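Local coordinates for protein prophenoloxidase b (Marsupenaeus japonicus, PDB 3WKY) that serves as the hemolymph precursor of a phenoloxidase, a type 3 copper enzyme that probably oxidises monophenols and o-diphenols, at residues His361-Gln366 against Ser378-Gly382; Phe70-Lys74 against His357-Asp362; Gln281-Ile286 against Asp369-Lys373; Pro254-Phe260 against Ser273-Phe279. All coordinates share one frame; numbering follows the deposited sequence. Where two conformers were deposited one is given.

Contact 1. Residues His361-Gln366 against Ser378-Gly382. With CUO (Cu2-o2 cluster), chain J.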
# COMPACT_ATOMS: atom_id res chain seq x y z
N HIS A 361 -18.34 7.49 -19.30
CA HIS A 361 -17.72 8.55 -20.09
C HIS A 361 -17.53 9.81 -19.27
O HIS A 361 -16.48 10.48 -19.35
CB HIS A 361 -18.61 8.92 -21.27
CG HIS A 361 -18.34 8.10 -22.48
ND1 HIS A 361 -17.44 8.49 -23.44
CD2 HIS A 361 -18.85 6.92 -22.88
CE1 HIS A 361 -17.40 7.57 -24.40
NE2 HIS A 361 -18.24 6.61 -24.07
N ASP A 362 -18.55 10.16 -18.50
CA ASP A 362 -18.49 11.36 -17.68
C ASP A 362 -17.53 11.23 -16.48
O ASP A 362 -16.86 12.19 -16.11
CB ASP A 362 -19.89 11.76 -17.23
CG ASP A 362 -20.72 12.35 -18.36
OD1 ASP A 362 -20.12 12.81 -19.36
OD2 ASP A 362 -21.97 12.34 -18.26
N PHE A 363 -17.48 10.05 -15.86
CA PHE A 363 -16.47 9.83 -14.82
C PHE A 363 -15.06 10.01 -15.38
O PHE A 363 -14.22 10.65 -14.76
CB PHE A 363 -16.57 8.41 -14.26
CG PHE A 363 -17.59 8.22 -13.16
CD1 PHE A 363 -18.94 8.48 -13.38
CD2 PHE A 363 -17.20 7.74 -11.92
CE1 PHE A 363 -19.87 8.27 -12.38
CE2 PHE A 363 -18.13 7.52 -10.91
CZ PHE A 363 -19.47 7.79 -11.14
N LEU A 364 -14.79 9.42 -16.54
CA LEU A 364 -13.46 9.53 -17.12
C LEU A 364 -13.20 10.98 -17.56
O LEU A 364 -12.12 11.53 -17.36
CB LEU A 364 -13.29 8.54 -18.29
CG LEU A 364 -13.23 7.07 -17.84
CD1 LEU A 364 -13.45 6.10 -19.03
CD2 LEU A 364 -11.90 6.75 -17.15
N GLY A 365 -14.22 11.61 -18.14
CA GLY A 365 -14.07 12.97 -18.65
C GLY A 365 -13.89 14.00 -17.54
O GLY A 365 -13.36 15.08 -17.78
N GLN A 366 -14.32 13.67 -16.32
CA GLN A 366 -14.22 14.62 -15.21
C GLN A 366 -13.18 14.21 -14.17
O GLN A 366 -13.07 14.83 -13.10
CB GLN A 366 -15.57 14.78 -14.50
CG GLN A 366 -16.69 15.34 -15.38
CD GLN A 366 -16.49 16.79 -15.78
OE1 GLN A 366 -15.50 17.43 -15.40
NE2 GLN A 366 -17.43 17.33 -16.54
N SER A 378 -14.76 19.85 -19.11
CA SER A 378 -14.70 18.39 -19.20
C SER A 378 -13.59 17.95 -20.16
O SER A 378 -13.14 18.73 -21.00
CB SER A 378 -16.04 17.83 -19.66
OG SER A 378 -15.92 16.48 -20.10
N GLY A 379 -13.13 16.71 -20.03
CA GLY A 379 -12.18 16.16 -20.98
C GLY A 379 -12.94 15.63 -22.20
O GLY A 379 -14.17 15.63 -22.20
N VAL A 380 -12.21 15.20 -23.23
CA VAL A 380 -12.83 14.79 -24.49
C VAL A 380 -13.75 13.56 -24.41
O VAL A 380 -14.59 13.35 -25.30
CB VAL A 380 -11.80 14.59 -25.62
CG1 VAL A 380 -11.09 15.91 -25.93
CG2 VAL A 380 -10.77 13.48 -25.28
N MET A 381 -13.61 12.75 -23.37
CA MET A 381 -14.51 11.59 -23.21
C MET A 381 -15.96 12.02 -23.00
O MET A 381 -16.87 11.21 -23.15
CB MET A 381 -14.07 10.69 -22.04
CG MET A 381 -12.95 9.74 -22.42
SD MET A 381 -13.50 8.46 -23.59
CE MET A 381 -14.41 7.36 -22.50
N GLY A 382 -16.17 13.29 -22.66
CA GLY A 382 -17.51 13.81 -22.43
C GLY A 382 -18.31 14.17 -23.70
O GLY A 382 -19.47 14.54 -23.59
CU1 CUO J . -19.88 5.58 -28.88
CU2 CUO J . -18.98 5.19 -25.41
O1 CUO J . -20.22 5.58 -26.91
O2 CUO J . -18.89 6.56 -27.11
O HOH W 1 -21.24 13.83 -21.66
O HOH W 2 -17.79 14.57 -18.98
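The imidazole of His361 has the methyl group of Met381 over one face and the ring of Phe72 stacked on the other, while the carbonyl carbon of Met381 lies near the ring plane at an edge. This is part of a type 3 copper site, and His361 supplies one of its ligands: NE2 binds a copper of the Cu2-O2 cluster at 2.1 Å, joined there by His357 and His397. The loop supplies a second-shell partner that positions the ring. His361 ND1 donates to Met381 O at 2.8 Å, meeting a lone pair of that oxygen in the carbonyl plane; the oxygen itself sits 15° out of the imidazole plane. With one nitrogen on the metal and the other on a backbone carbonyl, rotation of the ring is fixed, and the carbonyl would probably make NE2 a stronger donor. The Met381 chain folds back at chi2 (-69°) and chi3 (-76°), which carries CE to 3.4 Å from His361 ND1 and beside Leu364 CD1. Farther down, where helix 356-365 ends, Gly379 N donates to Gly365 O at 2.8 Å. The two glycines approach closely, their CA atoms 4.4 Å apart. Two waters give to Asp362 OD1: one also donates to Gly382 O at 2.7 Å, the other to Ser378 OG at 2.9 Å.

Contact 2. Residues Phe70-Lys74 against His357-Asp362; sequences FAFNK and HNLGHD. With CUO (Cu2-o2 cluster), chain J.
Phe72 lies face to face on the His361 imidazole, with ring centroids 3.6 Å apart and planes only 8° from parallel. His361 CB adds a CH-pi contact over the same phenyl ring. His357 meets Phe72 obliquely, its CE1 3.9 Å from Phe72 CE1. At the edge of the phenyl ring stand Asn358 OD1, 3.5 Å from Phe72 CD1, and the cluster oxygen O2, 3.5 Å from Phe72 CZ. With CG anti to its carbonyl carbon (chi1 -53°), Phe72 is laid over the His361 ring. Metal coordination is the second kind of interaction. His357 NE2 holds the same copper as His361, at 2.1 Å, while its ND1 is spoken for by Glu343 O. An aromatic residue reaching from the all-alpha domain into the copper pocket is consistent with the placeholder phenylalanine of arthropod hemocyanins and prophenoloxidases, which probably occupies space where a phenolic ring would enter. Polar links are indirect, for no hydrogen bond joins the two segments directly. One water accepts from Phe72 N and donates to Asp362 OD1. Another takes Asn73 ND2 at 2.9 Å and gives to Asp362 OD2 at 2.7 Å. The type I turn Phe70-Asn73 runs into helix 74-89, whose start Asn73 caps through OD1 to His76 N, and it lies against helix 356-365, with His397 on helix 391-409 completing the copper site.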
# COMPACT_ATOMS: atom_id res chain seq x y z
N PHE A 70 -22.46 17.95 -24.13
CA PHE A 70 -21.98 16.76 -23.44
C PHE A 70 -22.97 15.62 -23.65
O PHE A 70 -23.92 15.43 -22.88
CB PHE A 70 -21.77 17.08 -21.96
CG PHE A 70 -20.64 18.03 -21.73
CD1 PHE A 70 -19.41 17.81 -22.32
CD2 PHE A 70 -20.82 19.17 -20.96
CE1 PHE A 70 -18.36 18.70 -22.12
CE2 PHE A 70 -19.78 20.06 -20.76
CZ PHE A 70 -18.55 19.82 -21.34
N ALA A 71 -22.73 14.86 -24.72
CA ALA A 71 -23.70 13.92 -25.24
C ALA A 71 -24.11 12.82 -24.27
O ALA A 71 -25.22 12.29 -24.37
CB ALA A 71 -23.19 13.32 -26.55
N PHE A 72 -23.25 12.48 -23.32
CA PHE A 72 -23.53 11.36 -22.42
C PHE A 72 -24.27 11.81 -21.17
O PHE A 72 -24.72 10.99 -20.37
CB PHE A 72 -22.24 10.62 -22.04
CG PHE A 72 -21.43 10.21 -23.23
CD1 PHE A 72 -21.75 9.06 -23.93
CD2 PHE A 72 -20.37 10.99 -23.68
CE1 PHE A 72 -21.03 8.69 -25.04
CE2 PHE A 72 -19.64 10.63 -24.80
CZ PHE A 72 -19.97 9.47 -25.47
N ASN A 73 -24.38 13.13 -21.01
CA ASN A 73 -25.03 13.73 -19.86
C ASN A 73 -26.54 13.85 -20.10
O ASN A 73 -26.97 14.32 -21.16
CB ASN A 73 -24.42 15.10 -19.57
CG ASN A 73 -25.18 15.87 -18.51
OD1 ASN A 73 -26.14 16.59 -18.80
ND2 ASN A 73 -24.75 15.72 -17.25
N LYS A 74 -27.33 13.41 -19.13
CA LYS A 74 -28.78 13.34 -19.26
C LYS A 74 -29.44 14.68 -19.59
O LYS A 74 -30.35 14.77 -20.42
CB LYS A 74 -29.39 12.77 -17.98
CG LYS A 74 -30.90 12.65 -17.99
CD LYS A 74 -31.44 12.43 -16.59
CE LYS A 74 -32.86 11.90 -16.60
NZ LYS A 74 -33.47 11.92 -15.24
N HIS A 357 -22.60 2.76 -19.08
CA HIS A 357 -21.70 3.21 -20.13
C HIS A 357 -21.66 4.74 -20.27
O HIS A 357 -20.57 5.32 -20.40
CB HIS A 357 -22.03 2.55 -21.47
CG HIS A 357 -21.63 3.38 -22.64
ND1 HIS A 357 -22.48 4.31 -23.20
CD2 HIS A 357 -20.46 3.47 -23.32
CE1 HIS A 357 -21.86 4.93 -24.18
NE2 HIS A 357 -20.65 4.44 -24.29
N ASN A 358 -22.82 5.39 -20.25
CA ASN A 358 -22.85 6.85 -20.40
C ASN A 358 -22.14 7.54 -19.24
O ASN A 358 -21.34 8.47 -19.45
CB ASN A 358 -24.29 7.39 -20.51
CG ASN A 358 -24.94 7.03 -21.84
OD1 ASN A 358 -24.25 6.80 -22.83
ND2 ASN A 358 -26.27 6.99 -21.87
N LEU A 359 -22.45 7.11 -18.03
CA LEU A 359 -21.85 7.77 -16.87
C LEU A 359 -20.35 7.53 -16.83
O LEU A 359 -19.59 8.40 -16.41
CB LEU A 359 -22.53 7.35 -15.56
CG LEU A 359 -23.77 8.20 -15.27
CD1 LEU A 359 -24.64 7.55 -14.21
CD2 LEU A 359 -23.36 9.61 -14.83
N GLY A 360 -19.93 6.36 -17.29
CA GLY A 360 -18.51 6.04 -17.35
C GLY A 360 -17.75 7.05 -18.19
O GLY A 360 -16.64 7.43 -17.85
N HIS A 361 -18.34 7.49 -19.30
CA HIS A 361 -17.72 8.55 -20.09
C HIS A 361 -17.53 9.81 -19.27
O HIS A 361 -16.48 10.48 -19.35
CB HIS A 361 -18.61 8.92 -21.27
CG HIS A 361 -18.34 8.10 -22.48
ND1 HIS A 361 -17.44 8.49 -23.44
CD2 HIS A 361 -18.85 6.92 -22.88
CE1 HIS A 361 -17.40 7.57 -24.40
NE2 HIS A 361 -18.24 6.61 -24.07
N ASP A 362 -18.55 10.16 -18.50
CA ASP A 362 -18.49 11.36 -17.68
C ASP A 362 -17.53 11.23 -16.48
O ASP A 362 -16.86 12.19 -16.11
CB ASP A 362 -19.89 11.76 -17.23
CG ASP A 362 -20.72 12.35 -18.36
OD1 ASP A 362 -20.12 12.81 -19.36
OD2 ASP A 362 -21.97 12.34 -18.26
CU1 CUO J . -19.88 5.58 -28.88
CU2 CUO J . -18.98 5.19 -25.41
O1 CUO J . -20.22 5.58 -26.91
O2 CUO J . -18.89 6.56 -27.11
O HOH W 1 -21.24 13.83 -21.66
O HOH W 3 -22.72 13.93 -16.26

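Contact 3. Residues Gln281-Ile286 against Asp369-Lys373; sequences QDIREI and DPAKK
Pro370 is the close-packed piece of this contact, its ring wedged among Gln281, Asp282 O and Ile283. Pro370 CG comes to 3.4 Å from Gln281 OE1, the amide being held through NE2 by Phe279 O, and Pro370 CB to 3.8 Å from Ile283 CD1, whose side chain runs across the proline. The backbone seals this end: Arg284 N donates to Pro370 O at 2.9 Å, and Ile283 CA adds a CA-H...O contact to the same oxygen. Arg284 bends at chi2 and chi3 (-70°), which brings NE and NH2 side-on to Asp282 O; NH2 makes the shorter bond, 2.8 Å. Held flat in this way, the guanidinium presents a face to Ala371 CB, 3.9 Å above its plane. Pro370 and Ala371 are the central residues of a type I beta turn, Asp369-Lys372, closed by Lys372 N to Asp369 O. At the Lys372 end longer, partly exposed side chains meet without a direct polar bond. Lys372 CE lies 3.2 Å from Glu285 OE2, whereas NZ stays 4.3 Å from that oxygen, too far for a salt bridge. Glu285 OE2 instead takes Ile286 N on its anti lone pair, and exposed Ile286 rests CD1 on Lys372 CB, where Arg180 of the second subunit also bonds to Arg284 O and Glu285 O.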
# COMPACT_ATOMS: atom_id res chain seq x y z
N GLN A 281 -12.97 8.27 -10.20
CA GLN A 281 -13.46 8.70 -8.88
C GLN A 281 -14.91 9.14 -8.89
O GLN A 281 -15.43 9.55 -9.93
CB GLN A 281 -12.62 9.87 -8.37
CG GLN A 281 -11.16 9.55 -8.17
CD GLN A 281 -10.30 10.79 -8.30
OE1 GLN A 281 -10.23 11.59 -7.36
NE2 GLN A 281 -9.67 10.98 -9.47
N ASP A 282 -15.55 9.06 -7.72
CA ASP A 282 -16.92 9.53 -7.55
C ASP A 282 -17.06 10.94 -8.11
O ASP A 282 -16.21 11.79 -7.87
CB ASP A 282 -17.30 9.61 -6.06
CG ASP A 282 -17.27 8.26 -5.35
OD1 ASP A 282 -17.30 7.20 -6.00
OD2 ASP A 282 -17.26 8.26 -4.10
N ILE A 283 -18.13 11.19 -8.87
CA ILE A 283 -18.33 12.53 -9.39
C ILE A 283 -19.29 13.26 -8.50
O ILE A 283 -20.47 12.95 -8.46
CB ILE A 283 -18.91 12.52 -10.81
CG1 ILE A 283 -17.96 11.81 -11.76
CG2 ILE A 283 -19.17 13.95 -11.27
CD1 ILE A 283 -16.58 12.43 -11.83
N ARG A 284 -18.76 14.23 -7.77
CA ARG A 284 -19.60 15.02 -6.88
C ARG A 284 -20.03 16.27 -7.64
O ARG A 284 -19.26 17.21 -7.81
CB ARG A 284 -18.85 15.33 -5.60
CG ARG A 284 -18.88 14.13 -4.68
CD ARG A 284 -17.54 13.82 -4.11
NE ARG A 284 -16.61 13.29 -5.11
CZ ARG A 284 -15.32 13.12 -4.85
NH1 ARG A 284 -14.85 13.45 -3.65
NH2 ARG A 284 -14.51 12.64 -5.78
N GLU A 285 -21.25 16.21 -8.17
CA GLU A 285 -21.76 17.25 -9.04
C GLU A 285 -22.10 18.53 -8.29
O GLU A 285 -22.07 18.57 -7.05
CB GLU A 285 -23.03 16.76 -9.76
CG GLU A 285 -22.78 16.18 -11.13
CD GLU A 285 -22.43 17.25 -12.17
OE1 GLU A 285 -22.37 16.89 -13.36
OE2 GLU A 285 -22.21 18.43 -11.81
N ILE A 286 -22.38 19.57 -9.06
CA ILE A 286 -23.02 20.78 -8.54
C ILE A 286 -24.32 20.90 -9.31
O ILE A 286 -24.30 21.10 -10.52
CB ILE A 286 -22.16 22.02 -8.81
CG1 ILE A 286 -20.76 21.84 -8.21
CG2 ILE A 286 -22.85 23.28 -8.25
CD1 ILE A 286 -19.75 22.87 -8.68
N ASP A 369 -10.83 16.51 -12.17
CA ASP A 369 -11.44 17.39 -11.14
C ASP A 369 -12.83 16.85 -10.76
O ASP A 369 -13.85 17.49 -11.03
CB ASP A 369 -11.50 18.82 -11.71
CG ASP A 369 -12.09 19.84 -10.73
OD1 ASP A 369 -12.06 19.61 -9.50
OD2 ASP A 369 -12.58 20.88 -11.20
N PRO A 370 -12.87 15.64 -10.16
CA PRO A 370 -14.15 14.93 -9.98
C PRO A 370 -15.08 15.52 -8.93
O PRO A 370 -16.27 15.20 -8.95
CB PRO A 370 -13.71 13.52 -9.56
CG PRO A 370 -12.39 13.74 -8.86
CD PRO A 370 -11.73 14.85 -9.68
N ALA A 371 -14.56 16.35 -8.03
CA ALA A 371 -15.40 17.00 -7.02
C ALA A 371 -15.69 18.46 -7.40
O ALA A 371 -16.27 19.22 -6.60
CB ALA A 371 -14.75 16.93 -5.66
N LYS A 372 -15.29 18.83 -8.62
CA LYS A 372 -15.57 20.16 -9.16
C LYS A 372 -15.12 21.28 -8.23
O LYS A 372 -15.89 22.18 -7.91
CB LYS A 372 -17.06 20.27 -9.50
CG LYS A 372 -17.48 19.16 -10.47
CD LYS A 372 -18.86 19.38 -11.02
CE LYS A 372 -19.06 18.52 -12.25
NZ LYS A 372 -18.21 19.00 -13.37
N LYS A 373 -13.86 21.21 -7.81
CA LYS A 373 -13.26 22.18 -6.91
C LYS A 373 -12.58 23.29 -7.69
O LYS A 373 -12.32 24.37 -7.16
CB LYS A 373 -12.20 21.48 -6.04
CG LYS A 373 -12.78 20.44 -5.08
CD LYS A 373 -11.71 19.47 -4.54
CE LYS A 373 -10.54 20.19 -3.93
NZ LYS A 373 -9.55 19.21 -3.36

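Contact 4. Residues Pro254-Phe260 against Ser273-Phe279; sequences PVQDGYF and SRQDSTF. With EDO (1,2-ethanediol), chain M; EDO (1,2-ethanediol), chain K.
Pro254 rides over the Phe279 ring, its CB 3.9 Å from the ring centroid and almost on the ring normal (5° off it), a CH-pi contact. At the far end the other phenylalanine, Phe260, offers a face to Ser273 CB, 3.3 Å from its CD2, and its CZ comes near Gln275 CG. Between them Arg274 runs across Val255. Its chain is straight to CD and turns at chi3 (64°), which brings the guanidinium edge to Asp257: NH2 donates to Asp257 O at 2.9 Å, on a lone pair in the carbonyl plane. A water also lies at that edge, accepting from NE and donating to Val255 O and Gln275 O, and one face covers Tyr259 N. NH1 goes to Asp390 in a salt bridge. Asp276 swings OD1 to Gly258 N at 2.7 Å, using its anti lone pair. Glycine suits this crossing, for Gly258 CA passes 3.0 Å from Arg274 O. On the outer side Asp276 OD2 pairs with Lys373 of a second subunit. The backbone makes two isolated antiparallel bridges: Tyr259 and Arg274 form one hydrogen-bonded pair, exchanging N-H...O bonds both ways, and Val255 and Thr278 another, with Val255 N to Thr278 O at 2.8 Å. Ser277, in a left-handed conformation (phi 60°), shares Val255 with Thr278, and this doubling on one strand is a G1 beta bulge.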
# COMPACT_ATOMS: atom_id res chain seq x y z
N PRO A 254 -5.66 3.07 -10.86
CA PRO A 254 -5.65 4.32 -11.65
C PRO A 254 -5.50 4.05 -13.14
O PRO A 254 -4.90 3.05 -13.54
CB PRO A 254 -4.42 5.08 -11.12
CG PRO A 254 -3.56 4.02 -10.48
CD PRO A 254 -4.50 2.96 -9.96
N VAL A 255 -6.07 4.93 -13.96
CA VAL A 255 -5.95 4.81 -15.42
C VAL A 255 -4.52 5.17 -15.77
O VAL A 255 -4.10 6.31 -15.61
CB VAL A 255 -6.93 5.77 -16.14
CG1 VAL A 255 -6.69 5.74 -17.66
CG2 VAL A 255 -8.38 5.39 -15.79
N GLN A 256 -3.76 4.18 -16.22
CA GLN A 256 -2.32 4.38 -16.44
C GLN A 256 -2.02 5.48 -17.47
O GLN A 256 -1.22 6.38 -17.22
CB GLN A 256 -1.67 3.06 -16.87
CG GLN A 256 -0.23 3.18 -17.34
CD GLN A 256 0.35 1.83 -17.76
OE1 GLN A 256 -0.01 0.79 -17.21
NE2 GLN A 256 1.24 1.84 -18.75
N ASP A 257 -2.69 5.43 -18.62
CA ASP A 257 -2.37 6.37 -19.69
C ASP A 257 -3.31 7.56 -19.74
O ASP A 257 -4.51 7.40 -19.99
CB ASP A 257 -2.37 5.66 -21.05
CG ASP A 257 -1.39 4.52 -21.09
OD1 ASP A 257 -0.23 4.74 -20.69
OD2 ASP A 257 -1.79 3.41 -21.49
N GLY A 258 -2.76 8.75 -19.49
CA GLY A 258 -3.54 9.96 -19.57
C GLY A 258 -3.66 10.38 -21.03
O GLY A 258 -3.26 9.64 -21.94
N TYR A 259 -4.21 11.57 -21.25
CA TYR A 259 -4.37 12.08 -22.61
C TYR A 259 -4.51 13.60 -22.55
O TYR A 259 -5.29 14.13 -21.76
CB TYR A 259 -5.57 11.43 -23.31
CG TYR A 259 -5.78 11.95 -24.72
CD1 TYR A 259 -4.78 11.81 -25.69
CD2 TYR A 259 -6.95 12.63 -25.07
CE1 TYR A 259 -4.94 12.32 -26.97
CE2 TYR A 259 -7.12 13.13 -26.36
CZ TYR A 259 -6.11 12.98 -27.30
OH TYR A 259 -6.27 13.49 -28.58
N PHE A 260 -3.71 14.28 -23.35
CA PHE A 260 -3.77 15.73 -23.46
C PHE A 260 -4.22 16.06 -24.89
O PHE A 260 -3.44 15.95 -25.83
CB PHE A 260 -2.39 16.32 -23.16
CG PHE A 260 -1.96 16.18 -21.71
CD1 PHE A 260 -1.63 14.94 -21.17
CD2 PHE A 260 -1.89 17.30 -20.90
CE1 PHE A 260 -1.25 14.82 -19.82
CE2 PHE A 260 -1.50 17.20 -19.56
CZ PHE A 260 -1.18 15.98 -19.02
N SER A 273 -7.45 18.09 -19.75
CA SER A 273 -6.61 16.93 -20.04
C SER A 273 -6.71 15.96 -18.86
O SER A 273 -7.37 16.24 -17.86
CB SER A 273 -5.16 17.38 -20.20
OG SER A 273 -5.02 18.30 -21.28
N ARG A 274 -6.04 14.83 -18.98
CA ARG A 274 -6.01 13.87 -17.89
C ARG A 274 -4.58 13.37 -17.76
O ARG A 274 -4.04 12.81 -18.70
CB ARG A 274 -6.93 12.68 -18.16
CG ARG A 274 -7.00 11.69 -16.97
CD ARG A 274 -7.83 10.44 -17.29
NE ARG A 274 -7.21 9.66 -18.36
CZ ARG A 274 -7.60 9.65 -19.64
NH1 ARG A 274 -8.64 10.38 -20.04
NH2 ARG A 274 -6.94 8.91 -20.52
N GLN A 275 -3.97 13.60 -16.60
CA GLN A 275 -2.61 13.14 -16.35
C GLN A 275 -2.53 11.63 -16.33
O GLN A 275 -3.52 10.95 -16.01
CB GLN A 275 -2.10 13.69 -15.01
CG GLN A 275 -1.94 15.21 -15.03
CD GLN A 275 -1.77 15.82 -13.66
OE1 GLN A 275 -1.99 17.01 -13.48
NE2 GLN A 275 -1.38 15.00 -12.67
N ASP A 276 -1.36 11.09 -16.64
CA ASP A 276 -1.12 9.66 -16.40
C ASP A 276 -1.45 9.31 -14.94
O ASP A 276 -1.29 10.14 -14.03
CB ASP A 276 0.35 9.30 -16.66
CG ASP A 276 0.74 9.33 -18.13
OD1 ASP A 276 -0.12 9.19 -19.04
OD2 ASP A 276 1.95 9.46 -18.39
N SER A 277 -1.91 8.07 -14.74
CA SER A 277 -2.19 7.55 -13.40
C SER A 277 -3.24 8.35 -12.64
O SER A 277 -3.02 8.74 -11.49
CB SER A 277 -0.90 7.46 -12.56
OG SER A 277 0.08 6.72 -13.27
N THR A 278 -4.37 8.59 -13.29
CA THR A 278 -5.49 9.29 -12.66
C THR A 278 -6.56 8.28 -12.25
O THR A 278 -6.92 7.39 -13.04
CB THR A 278 -6.07 10.34 -13.64
OG1 THR A 278 -5.09 11.36 -13.88
CG2 THR A 278 -7.34 10.99 -13.08
N PHE A 279 -7.07 8.40 -11.03
CA PHE A 279 -8.12 7.49 -10.55
C PHE A 279 -9.49 7.83 -11.13
O PHE A 279 -9.83 9.00 -11.36
CB PHE A 279 -8.21 7.49 -9.02
CG PHE A 279 -7.06 6.79 -8.34
CD1 PHE A 279 -7.12 5.42 -8.07
CD2 PHE A 279 -5.92 7.49 -7.95
CE1 PHE A 279 -6.07 4.77 -7.43
CE2 PHE A 279 -4.87 6.85 -7.32
CZ PHE A 279 -4.94 5.48 -7.06
C1 EDO M . -4.89 11.07 -9.11
O1 EDO M . -6.24 10.70 -9.40
C2 EDO M . -4.42 12.17 -10.06
O2 EDO M . -5.17 13.38 -9.88
C1 EDO K . -0.20 11.12 -10.24
O1 EDO K . 1.10 11.71 -10.13
C2 EDO K . -1.13 12.04 -11.03
O2 EDO K . -0.70 12.14 -12.40
O HOH W 4 -5.00 8.68 -16.75
O HOH W 5 0.67 7.49 -20.90

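How the contacts relate
The four contacts run from metal site to subunit boundary. Contacts 1 and 2 are buried and share helix 356-365, His361, Asp362 and a bridging water; between them they put a loop carbonyl and a phenyl ring around one copper ligand. Contacts 3 and 4 are only partly buried, join loops to loops, and rely on backbone bonds and charged side chains; both reach the second subunit. Contact 1 links the two regimes: Phe363 packs on Gln281 and Ile283 of contact 3, while Leu364 and Val380 meet Val255 and Tyr259 of contact 4.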